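Local coordinates for surface layer protein (PDB 4UJ7) that probably self-assembles into the bacterial surface layer as the longer protein SbsC, represented here by its domains 5 and 6 with bound calcium, at residues 64-69 with 73-78; 30-35 with 179-184. All coordinates share one frame; numbering follows the deposited sequence.

Followed from the N terminus, the chain first lays down 30-35, which starts a strand of the first Ig-like domain. It later turns back on itself at contact 1, where 64-69 and 73-78 are separated by three residues and close a beta hairpin. Contact 2 is completed only when the chain has built most of the second domain and 179-184 faces 30-35, so the short hairpin loop lies wholly within this long one. Contact 1 and the first segment of contact 2 share a sheet: strands 32-41 and 74-81 are neighbours in it, with a probable hydrogen bond of 2.8 Å from Val77 N to Phe35 O. Contact 1 is thus intradomain, whereas contact 2 ties domain to domain.

Contact 1: residues 64-69 with 73-78; sequences SVSNSG and SEYTVT
The ring of Tyr75 lies against the backbone of Gly69, with CE1 of Tyr75 3.4 Å from Gly69 C. Next to it, the carbonyl O of Ser66 meets the same ring at its edge, near the ring plane and 3.3 Å from Tyr75 CD1. The phenol end is fixed from outside the two segments, since Tyr75 OH is hydrogen-bonded to Gly49 O and to Gln72 N. Gly69 suits this position: its phi is positive, and a side chain there would run into Val65 CG1.

Nearer the regular strands, the branch of Val65 that lies anti to the backbone N, CG2, is the one that reaches Tyr75 CB, at 3.7 Å, the valine side chain slanting across that of the tyrosine. Val77 follows on the same face, and both valines touch Val53 of strand 52-55, which belongs to the second sheet of this Ig-like Big2 domain. The hairpin formed by strands 61-65 and 74-81 is antiparallel, as Ser64 and Thr78 demonstrate by exchanging two backbone bonds: Ser64 N to Thr78 O and Thr78 N to Ser64 O.

Two residues further on, the ladder changes. Ser66 N still donates to Thr76 O at 2.9 Å, but Thr76 N is taken by the side-chain oxygen Ser66 OG, also at 2.9 Å and nearly straight (171°). With chi1 at 69°, OG sits between the backbone N and carbonyl carbon of Ser66 and faces the other strand. The carbonyl of Ser66 instead accepts Gly69 N at 2.9 Å, closing a turn through Asn67 and Ser68, both with positive phi.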
loop_
_atom_site.group_PDB
_atom_site.type_symbol
_atom_site.label_atom_id
_atom_site.label_comp_id
_atom_site.label_asym_id
_atom_site.label_seq_id
_atom_site.Cartn_x
_atom_site.Cartn_y
_atom_site.Cartn_z
ATOM N N SER A 64 -8.214 -7.156 -8.167
ATOM C CA SER A 64 -8.466 -5.940 -8.914
ATOM C C SER A 64 -7.188 -5.118 -8.966
ATOM O O SER A 64 -6.222 -5.423 -8.259
ATOM C CB SER A 64 -9.597 -5.138 -8.270
ATOM O OG SER A 64 -9.238 -4.747 -6.953
ATOM N N VAL A 65 -7.160 -4.118 -9.834
ATOM C CA VAL A 65 -5.962 -3.296 -10.021
ATOM C C VAL A 65 -6.319 -1.821 -10.085
ATOM O O VAL A 65 -7.347 -1.424 -10.670
ATOM C CB VAL A 65 -5.137 -3.759 -11.259
ATOM C CG1 VAL A 65 -5.944 -3.705 -12.556
ATOM C CG2 VAL A 65 -3.848 -2.961 -11.409
ATOM N N SER A 66 -5.457 -0.989 -9.498
ATOM C CA SER A 66 -5.722 0.456 -9.451
ATOM C C SER A 66 -5.731 1.117 -10.832
ATOM O O SER A 66 -5.126 0.601 -11.799
ATOM C CB SER A 66 -4.714 1.142 -8.500
ATOM O OG SER A 66 -3.387 1.124 -9.032
ATOM N N ASN A 67 -6.420 2.258 -10.917
ATOM C CA ASN A 67 -6.604 2.994 -12.172
ATOM C C ASN A 67 -7.119 2.118 -13.307
ATOM O O ASN A 67 -6.831 2.356 -14.476
ATOM C CB ASN A 67 -5.365 3.810 -12.605
ATOM C CG ASN A 67 -5.756 5.057 -13.393
ATOM O OD1 ASN A 67 -6.496 5.896 -12.859
ATOM N ND2 ASN A 67 -5.295 5.190 -14.659
ATOM N N SER A 68 -7.849 1.070 -12.940
ATOM C CA SER A 68 -8.311 0.064 -13.918
ATOM C C SER A 68 -7.203 -0.396 -14.858
ATOM O O SER A 68 -7.437 -0.720 -16.026
ATOM C CB SER A 68 -9.511 0.596 -14.694
ATOM O OG SER A 68 -10.548 0.854 -13.753
ATOM N N GLY A 69 -5.980 -0.428 -14.344
ATOM C CA GLY A 69 -4.839 -0.982 -15.095
ATOM C C GLY A 69 -4.390 -0.216 -16.333
ATOM O O GLY A 69 -3.757 -0.795 -17.223
ATOM N N SER A 73 2.897 3.602 -15.032
ATOM C CA SER A 73 3.992 2.649 -14.923
ATOM C C SER A 73 3.967 1.908 -13.589
ATOM O O SER A 73 4.692 0.936 -13.426
ATOM C CB SER A 73 5.355 3.335 -15.131
ATOM O OG SER A 73 5.528 4.410 -14.211
ATOM N N GLU A 74 3.145 2.366 -12.641
ATOM C CA GLU A 74 3.009 1.767 -11.306
ATOM C C GLU A 74 1.525 1.545 -11.009
ATOM O O GLU A 74 0.700 2.436 -11.268
ATOM C CB GLU A 74 3.551 2.731 -10.243
ATOM C CG GLU A 74 5.067 2.913 -10.247
ATOM C CD GLU A 74 5.549 4.100 -9.425
ATOM O OE1 GLU A 74 5.167 5.257 -9.730
ATOM O OE2 GLU A 74 6.342 3.878 -8.486
ATOM N N TYR A 75 1.204 0.376 -10.447
ATOM C CA TYR A 75 -0.168 0.026 -10.061
ATOM C C TYR A 75 -0.181 -0.710 -8.733
ATOM O O TYR A 75 0.787 -1.403 -8.366
ATOM C CB TYR A 75 -0.790 -0.921 -11.090
ATOM C CG TYR A 75 -0.897 -0.343 -12.481
ATOM C CD1 TYR A 75 -1.985 0.461 -12.849
ATOM C CD2 TYR A 75 0.092 -0.622 -13.451
ATOM C CE1 TYR A 75 -2.070 1.001 -14.127
ATOM C CE2 TYR A 75 0.014 -0.071 -14.733
ATOM C CZ TYR A 75 -1.084 0.715 -15.069
ATOM O OH TYR A 75 -1.167 1.240 -16.327
ATOM N N THR A 76 -1.294 -0.596 -8.014
ATOM C CA THR A 76 -1.542 -1.394 -6.829
ATOM C C THR A 76 -2.533 -2.496 -7.144
ATOM O O THR A 76 -3.603 -2.215 -7.713
ATOM C CB THR A 76 -2.073 -0.526 -5.682
ATOM O OG1 THR A 76 -1.037 0.379 -5.293
ATOM C CG2 THR A 76 -2.436 -1.385 -4.484
ATOM N N VAL A 77 -2.171 -3.723 -6.826
ATOM C CA VAL A 77 -3.049 -4.891 -7.014
ATOM C C VAL A 77 -3.650 -5.252 -5.662
ATOM O O VAL A 77 -2.943 -5.334 -4.645
ATOM C CB VAL A 77 -2.272 -6.095 -7.598
ATOM C CG1 VAL A 77 -3.159 -7.332 -7.666
ATOM C CG2 VAL A 77 -1.681 -5.756 -8.957
ATOM N N THR A 78 -4.967 -5.465 -5.636
ATOM C CA THR A 78 -5.676 -5.884 -4.415
ATOM C C THR A 78 -6.185 -7.302 -4.560
ATOM O O THR A 78 -6.828 -7.628 -5.558
ATOM C CB THR A 78 -6.861 -4.941 -4.118
ATOM O OG1 THR A 78 -6.336 -3.643 -3.845
ATOM C CG2 THR A 78 -7.669 -5.431 -2.907
#

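Contact 2: residues 30-35 with 179-184; sequences GQKATF and NGDTVY
Lys32 and Asp181 meet in a salt bridge between two Ig-like Big2 domains, the lysine projecting from the start of strand 32-41 in the first domain and the aspartate from the start of strand 181-188 in the second. The tight part of the contact is a single pair of atoms: Lys32 NZ donates to Asp181 OD1 at 2.7 Å. All else is loose. The CA atoms of the two residues are 10.7 Å apart, the segments bury only 63 Å² between them, and neither touching residue is fully buried, as expected of a bridge on the protein surface.

The lysine spans a little over half of that gap. Its chain runs extended through chi2 and chi3, then bends at chi4 (-85°), which turns the ammonium group toward the carboxylate. Asp181 answers with CG anti to its backbone N (chi1 -178°), and the two side chains cross at a slant. The ammonium nitrogen arrives above the carboxylate, 51° out of its plane, not within it.

OD1 has a second cationic partner in Lys139 NZ of strand 135-144, which also bonds to Thr182 O. Two ammonium groups sharing one oxygen would probably favour the charged form of the carboxylate. A methionine in place of Lys32 would be likely to leave Asp181 without its charged mate from the first domain, removing the one direct link between these segments. The grip is one-pronged: while OD1 holds the lysine, Asp181 OD2 stays 4.3 Å from Lys32 NZ.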
loop_
_atom_site.group_PDB
_atom_site.type_symbol
_atom_site.label_atom_id
_atom_site.label_comp_id
_atom_site.label_asym_id
_atom_site.label_seq_id
_atom_site.Cartn_x
_atom_site.Cartn_y
_atom_site.Cartn_z
ATOM N N GLY A 30 -11.768 -13.713 4.031
ATOM C CA GLY A 30 -12.467 -12.483 4.386
ATOM C C GLY A 30 -11.597 -11.244 4.509
ATOM O O GLY A 30 -12.108 -10.144 4.715
ATOM N N GLN A 31 -10.281 -11.413 4.393
ATOM C CA GLN A 31 -9.371 -10.266 4.408
ATOM C C GLN A 31 -8.901 -9.916 2.998
ATOM O O GLN A 31 -9.001 -10.723 2.079
ATOM C CB GLN A 31 -8.149 -10.552 5.295
ATOM C CG GLN A 31 -8.449 -10.675 6.780
ATOM C CD GLN A 31 -9.151 -9.453 7.344
ATOM O OE1 GLN A 31 -8.657 -8.321 7.241
ATOM N NE2 GLN A 31 -10.305 -9.674 7.960
ATOM N N LYS A 32 -8.387 -8.702 2.837
ATOM C CA LYS A 32 -7.736 -8.325 1.592
ATOM C C LYS A 32 -6.284 -7.936 1.862
ATOM O O LYS A 32 -5.919 -7.558 2.980
ATOM C CB LYS A 32 -8.509 -7.226 0.830
ATOM C CG LYS A 32 -8.593 -5.874 1.505
ATOM C CD LYS A 32 -9.577 -4.978 0.762
ATOM C CE LYS A 32 -9.408 -3.511 1.149
ATOM N NZ LYS A 32 -10.148 -3.102 2.380
ATOM N N ALA A 33 -5.457 -8.070 0.840
ATOM C CA ALA A 33 -4.050 -7.665 0.910
ATOM C C ALA A 33 -3.671 -6.946 -0.384
ATOM O O ALA A 33 -4.304 -7.145 -1.425
ATOM C CB ALA A 33 -3.167 -8.885 1.148
ATOM N N THR A 34 -2.665 -6.083 -0.328
ATOM C CA THR A 34 -2.232 -5.372 -1.535
ATOM C C THR A 34 -0.760 -5.607 -1.822
ATOM O O THR A 34 0.023 -5.957 -0.918
ATOM C CB THR A 34 -2.494 -3.847 -1.484
ATOM O OG1 THR A 34 -1.601 -3.220 -0.551
ATOM C CG2 THR A 34 -3.936 -3.545 -1.050
ATOM N N PHE A 35 -0.388 -5.421 -3.084
ATOM C CA PHE A 35 1.017 -5.345 -3.472
ATOM C C PHE A 35 1.177 -4.420 -4.665
ATOM O O PHE A 35 0.187 -4.046 -5.299
ATOM C CB PHE A 35 1.633 -6.739 -3.712
ATOM C CG PHE A 35 1.051 -7.498 -4.885
ATOM C CD1 PHE A 35 1.582 -7.350 -6.162
ATOM C CD2 PHE A 35 0.011 -8.404 -4.702
ATOM C CE1 PHE A 35 1.076 -8.066 -7.239
ATOM C CE2 PHE A 35 -0.512 -9.124 -5.785
ATOM C CZ PHE A 35 0.024 -8.952 -7.055
ATOM N N ASN A 179 -17.733 2.741 3.661
ATOM C CA ASN A 179 -18.126 1.375 3.295
ATOM C C ASN A 179 -17.367 0.321 4.108
ATOM O O ASN A 179 -17.034 -0.745 3.594
ATOM C CB ASN A 179 -17.944 1.127 1.777
ATOM C CG ASN A 179 -18.441 2.283 0.918
ATOM O OD1 ASN A 179 -19.583 2.714 1.038
ATOM N ND2 ASN A 179 -17.570 2.797 0.048
ATOM N N GLY A 180 -17.085 0.639 5.370
ATOM C CA GLY A 180 -16.382 -0.269 6.268
ATOM C C GLY A 180 -14.870 -0.332 6.119
ATOM O O GLY A 180 -14.223 -1.103 6.831
ATOM N N ASP A 181 -14.297 0.451 5.201
ATOM C CA ASP A 181 -12.837 0.473 4.993
ATOM C C ASP A 181 -12.233 1.793 5.473
ATOM O O ASP A 181 -12.731 2.871 5.130
ATOM C CB ASP A 181 -12.476 0.268 3.522
ATOM C CG ASP A 181 -10.968 0.230 3.291
ATOM O OD1 ASP A 181 -10.339 -0.780 3.655
ATOM O OD2 ASP A 181 -10.407 1.214 2.755
ATOM N N THR A 182 -11.160 1.707 6.255
ATOM C CA THR A 182 -10.523 2.900 6.819
ATOM C C THR A 182 -9.090 3.091 6.302
ATOM O O THR A 182 -8.292 2.147 6.310
ATOM C CB THR A 182 -10.519 2.819 8.365
ATOM O OG1 THR A 182 -11.873 2.754 8.832
ATOM C CG2 THR A 182 -9.826 4.028 8.998
ATOM N N VAL A 183 -8.778 4.313 5.855
ATOM C CA VAL A 183 -7.394 4.700 5.519
ATOM C C VAL A 183 -7.006 5.869 6.425
ATOM O O VAL A 183 -7.824 6.770 6.658
ATOM C CB VAL A 183 -7.275 5.104 4.029
ATOM C CG1 VAL A 183 -5.869 5.539 3.682
ATOM C CG2 VAL A 183 -7.712 3.945 3.134
ATOM N N TYR A 184 -5.776 5.868 6.951
ATOM C CA TYR A 184 -5.309 7.039 7.695
ATOM C C TYR A 184 -4.611 7.969 6.694
ATOM O O TYR A 184 -3.634 7.572 6.044
ATOM C CB TYR A 184 -4.336 6.609 8.794
ATOM C CG TYR A 184 -4.718 7.053 10.195
ATOM C CD1 TYR A 184 -4.716 8.407 10.544
ATOM C CD2 TYR A 184 -5.074 6.113 11.174
ATOM C CE1 TYR A 184 -5.057 8.828 11.820
ATOM C CE2 TYR A 184 -5.410 6.523 12.465
ATOM C CZ TYR A 184 -5.400 7.880 12.785
ATOM O OH TYR A 184 -5.736 8.310 14.060
#